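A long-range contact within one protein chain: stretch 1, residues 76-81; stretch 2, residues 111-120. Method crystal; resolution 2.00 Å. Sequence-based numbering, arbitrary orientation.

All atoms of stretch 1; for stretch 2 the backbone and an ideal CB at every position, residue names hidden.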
# COMPACT_ATOMS: atom_id res chain seq x y z
N SER A 76 -8.54 -17.63 3.49
CA SER A 76 -8.65 -18.94 2.87
C SER A 76 -7.32 -19.63 3.02
O SER A 76 -6.33 -18.97 3.40
CB SER A 76 -8.98 -18.80 1.38
OG SER A 76 -7.89 -18.22 0.65
N PRO A 77 -7.26 -20.93 2.69
CA PRO A 77 -5.96 -21.56 2.81
C PRO A 77 -4.88 -20.88 1.97
O PRO A 77 -3.74 -20.81 2.44
CB PRO A 77 -6.22 -23.02 2.38
CG PRO A 77 -7.67 -23.26 2.68
CD PRO A 77 -8.35 -21.91 2.48
N ARG A 78 -5.21 -20.36 0.78
CA ARG A 78 -4.21 -19.68 -0.05
C ARG A 78 -3.88 -18.26 0.36
O ARG A 78 -2.82 -17.77 -0.00
CB ARG A 78 -4.60 -19.70 -1.52
CG ARG A 78 -4.42 -21.09 -2.12
CD ARG A 78 -4.74 -21.09 -3.60
NE ARG A 78 -3.64 -20.55 -4.40
CZ ARG A 78 -3.68 -20.42 -5.72
NH1 ARG A 78 -4.78 -20.79 -6.39
NH2 ARG A 78 -2.64 -19.94 -6.37
N VAL A 79 -4.78 -17.63 1.12
CA VAL A 79 -4.54 -16.29 1.70
C VAL A 79 -4.90 -16.40 3.19
O VAL A 79 -5.96 -15.96 3.60
CB VAL A 79 -5.39 -15.20 1.02
CG1 VAL A 79 -4.90 -13.80 1.40
CG2 VAL A 79 -5.36 -15.36 -0.50
N PRO A 80 -4.04 -17.08 3.99
CA PRO A 80 -4.40 -17.45 5.36
C PRO A 80 -4.21 -16.32 6.36
O PRO A 80 -3.43 -16.43 7.31
CB PRO A 80 -3.45 -18.62 5.66
CG PRO A 80 -2.24 -18.30 4.86
CD PRO A 80 -2.77 -17.71 3.58
N ALA A 81 -4.93 -15.23 6.15
CA ALA A 81 -4.78 -14.04 6.97
C ALA A 81 -5.26 -14.23 8.40
O ALA A 81 -6.14 -15.04 8.66
CB ALA A 81 -5.51 -12.87 6.33
N UNK A 111 0.25 -14.70 -1.18
CA UNK A 111 -0.61 -15.76 -1.65
C UNK A 111 0.15 -17.05 -1.91
O UNK A 111 1.23 -17.02 -2.49
CB UNK A 111 -1.33 -15.32 -2.92
N UNK A 112 -0.40 -18.16 -1.46
CA UNK A 112 0.20 -19.46 -1.71
C UNK A 112 -0.03 -19.98 -3.13
O UNK A 112 -0.99 -19.59 -3.79
CB UNK A 112 -0.35 -20.47 -0.70
N UNK A 113 0.84 -20.88 -3.57
CA UNK A 113 0.71 -21.50 -4.89
C UNK A 113 -0.35 -22.60 -4.91
O UNK A 113 -0.88 -22.98 -3.86
CB UNK A 113 2.06 -22.08 -5.33
N UNK A 114 -0.68 -23.06 -6.11
CA UNK A 114 -1.56 -24.20 -6.32
C UNK A 114 -1.16 -24.88 -7.63
O UNK A 114 -0.73 -24.21 -8.56
CB UNK A 114 -3.03 -23.77 -6.34
N UNK A 115 -1.33 -26.21 -7.72
CA UNK A 115 -0.96 -26.89 -8.95
C UNK A 115 -1.91 -26.60 -10.14
O UNK A 115 -1.57 -26.93 -11.28
CB UNK A 115 -0.91 -28.40 -8.69
N UNK A 116 -3.06 -25.99 -9.87
CA UNK A 116 -4.05 -25.74 -10.89
C UNK A 116 -3.96 -24.36 -11.54
O UNK A 116 -4.72 -24.09 -12.44
CB UNK A 116 -5.44 -25.92 -10.28
N UNK A 117 -3.09 -23.47 -11.06
CA UNK A 117 -2.89 -22.19 -11.74
C UNK A 117 -1.46 -21.70 -11.59
O UNK A 117 -0.67 -22.29 -10.85
CB UNK A 117 -3.86 -21.14 -11.20
N UNK A 118 -1.13 -20.62 -12.31
CA UNK A 118 0.23 -20.07 -12.31
C UNK A 118 0.45 -18.93 -11.33
O UNK A 118 1.50 -18.29 -11.37
CB UNK A 118 0.58 -19.58 -13.72
N UNK A 119 -0.51 -18.67 -10.45
CA UNK A 119 -0.37 -17.56 -9.51
C UNK A 119 0.33 -17.92 -8.21
O UNK A 119 0.03 -18.94 -7.58
CB UNK A 119 -1.75 -16.99 -9.19
N UNK A 120 1.22 -17.05 -7.76
CA UNK A 120 1.81 -17.17 -6.42
C UNK A 120 2.16 -15.79 -5.93
O UNK A 120 2.46 -14.91 -6.73
CB UNK A 120 3.05 -18.07 -6.42

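Arg78 dominates what stretch 1 offers: its carbonyl oxygen faces the start of stretch 2, and its guanidinium reaches into the curve that follows.

At position 111 the CA-to-CB bond points sideways, and an ideal CB would lie 4.1 Å from Arg78 O. Its phi/psi of -61/136 leaves most residues possible; with Arg78 O so near, a small side chain suits, though glycine is not demanded. The residue is Gly111, whose CA makes a CA-H...O contact with Arg78 O (3.4 Å).

Position 112 is held by its backbone. Its N donates to Arg78 O (2.9 Å), nearly linearly at 172°, while its O accepts from Arg78 NE (2.9 Å) and, less directly, from Arg78 NH2 (3.1 Å). The CB points sideways, with the Pro80 ring within reach of a long side chain; an aliphatic, aromatic or flat cationic group could lie against it. The deposited Arg112 places its guanidinium with one face against Pro80, CZ lying 3.6 Å from Pro80 CG.

At position 113 the CB direction is away from stretch 1, and most residues would do; Gly113 is found.

At position 114 the CB points toward stretch 1, an ideal CB standing 3.5 Å from Arg78 NH1. So close to the guanidinium, a small side chain fits readily. Ala114 is deposited, its CB packing over one face of the guanidinium, 3.4 Å from Arg78 NH1.

Positions 115 and 116 have no part of stretch 1 within 5.5 Å of an ideal CB. They are the middle residues of a type I turn from 114 to 117, and phi of -71 at 115 suits proline. The residues are Pro115 and Thr116.

Position 117 points toward stretch 1, its ideal CB 4.9 Å from Arg78 NH1. A cationic group with free donors calls for an acceptor, so aspartate is favoured, with asparagine or perhaps glutamate as alternatives. Asp117 answers with both carboxylate oxygens: OD2 accepts from Arg78 NH1 (2.7 Å) and OD1 from Arg78 NH2 (3.0 Å), a two-pronged salt bridge at the guanidinium edge. OD1 also accepts from the backbone N of position 119 (2.9 Å).

Position 118 points away and is unconstrained by stretch 1; Gly118 occupies it.

At position 119 the CB points toward stretch 1, an ideal CB lying 4.2 Å from Arg78 NH2, where nonpolar or aromatic groups could pack. Phe119 turns its ring edge to Arg78 NH2, which lies 4.1 Å from CD1.

Position 120 points sideways, beyond stretch 1; it is Ile120.

Stretch 2, residues 111-120: GRGAPTDGFI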
# COMPACT_ATOMS: atom_id res chain seq x y z
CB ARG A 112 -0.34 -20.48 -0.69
CG ARG A 112 0.42 -20.48 0.63
CD ARG A 112 0.25 -19.18 1.37
NE ARG A 112 0.68 -19.33 2.75
CZ ARG A 112 1.10 -18.35 3.53
NH1 ARG A 112 1.12 -17.08 3.12
NH2 ARG A 112 1.47 -18.65 4.77
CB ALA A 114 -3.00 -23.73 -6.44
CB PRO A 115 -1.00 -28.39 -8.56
CG PRO A 115 -1.99 -28.45 -7.45
CD PRO A 115 -1.94 -27.12 -6.73
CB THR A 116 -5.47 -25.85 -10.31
OG1 THR A 116 -5.56 -25.05 -9.13
CG2 THR A 116 -5.82 -27.31 -9.99
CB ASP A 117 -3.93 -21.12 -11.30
CG ASP A 117 -3.79 -20.69 -9.82
OD1 ASP A 117 -2.75 -20.12 -9.41
OD2 ASP A 117 -4.76 -20.92 -9.06
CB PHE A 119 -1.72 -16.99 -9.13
CG PHE A 119 -1.60 -15.83 -8.21
CD1 PHE A 119 -1.59 -16.04 -6.82
CD2 PHE A 119 -1.39 -14.55 -8.70
CE1 PHE A 119 -1.41 -14.97 -5.97
CE2 PHE A 119 -1.24 -13.49 -7.83
CZ PHE A 119 -1.25 -13.70 -6.47
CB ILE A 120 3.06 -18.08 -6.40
CG1 ILE A 120 3.38 -18.51 -4.95
CG2 ILE A 120 4.25 -17.41 -7.09
CD1 ILE A 120 4.32 -19.68 -4.84
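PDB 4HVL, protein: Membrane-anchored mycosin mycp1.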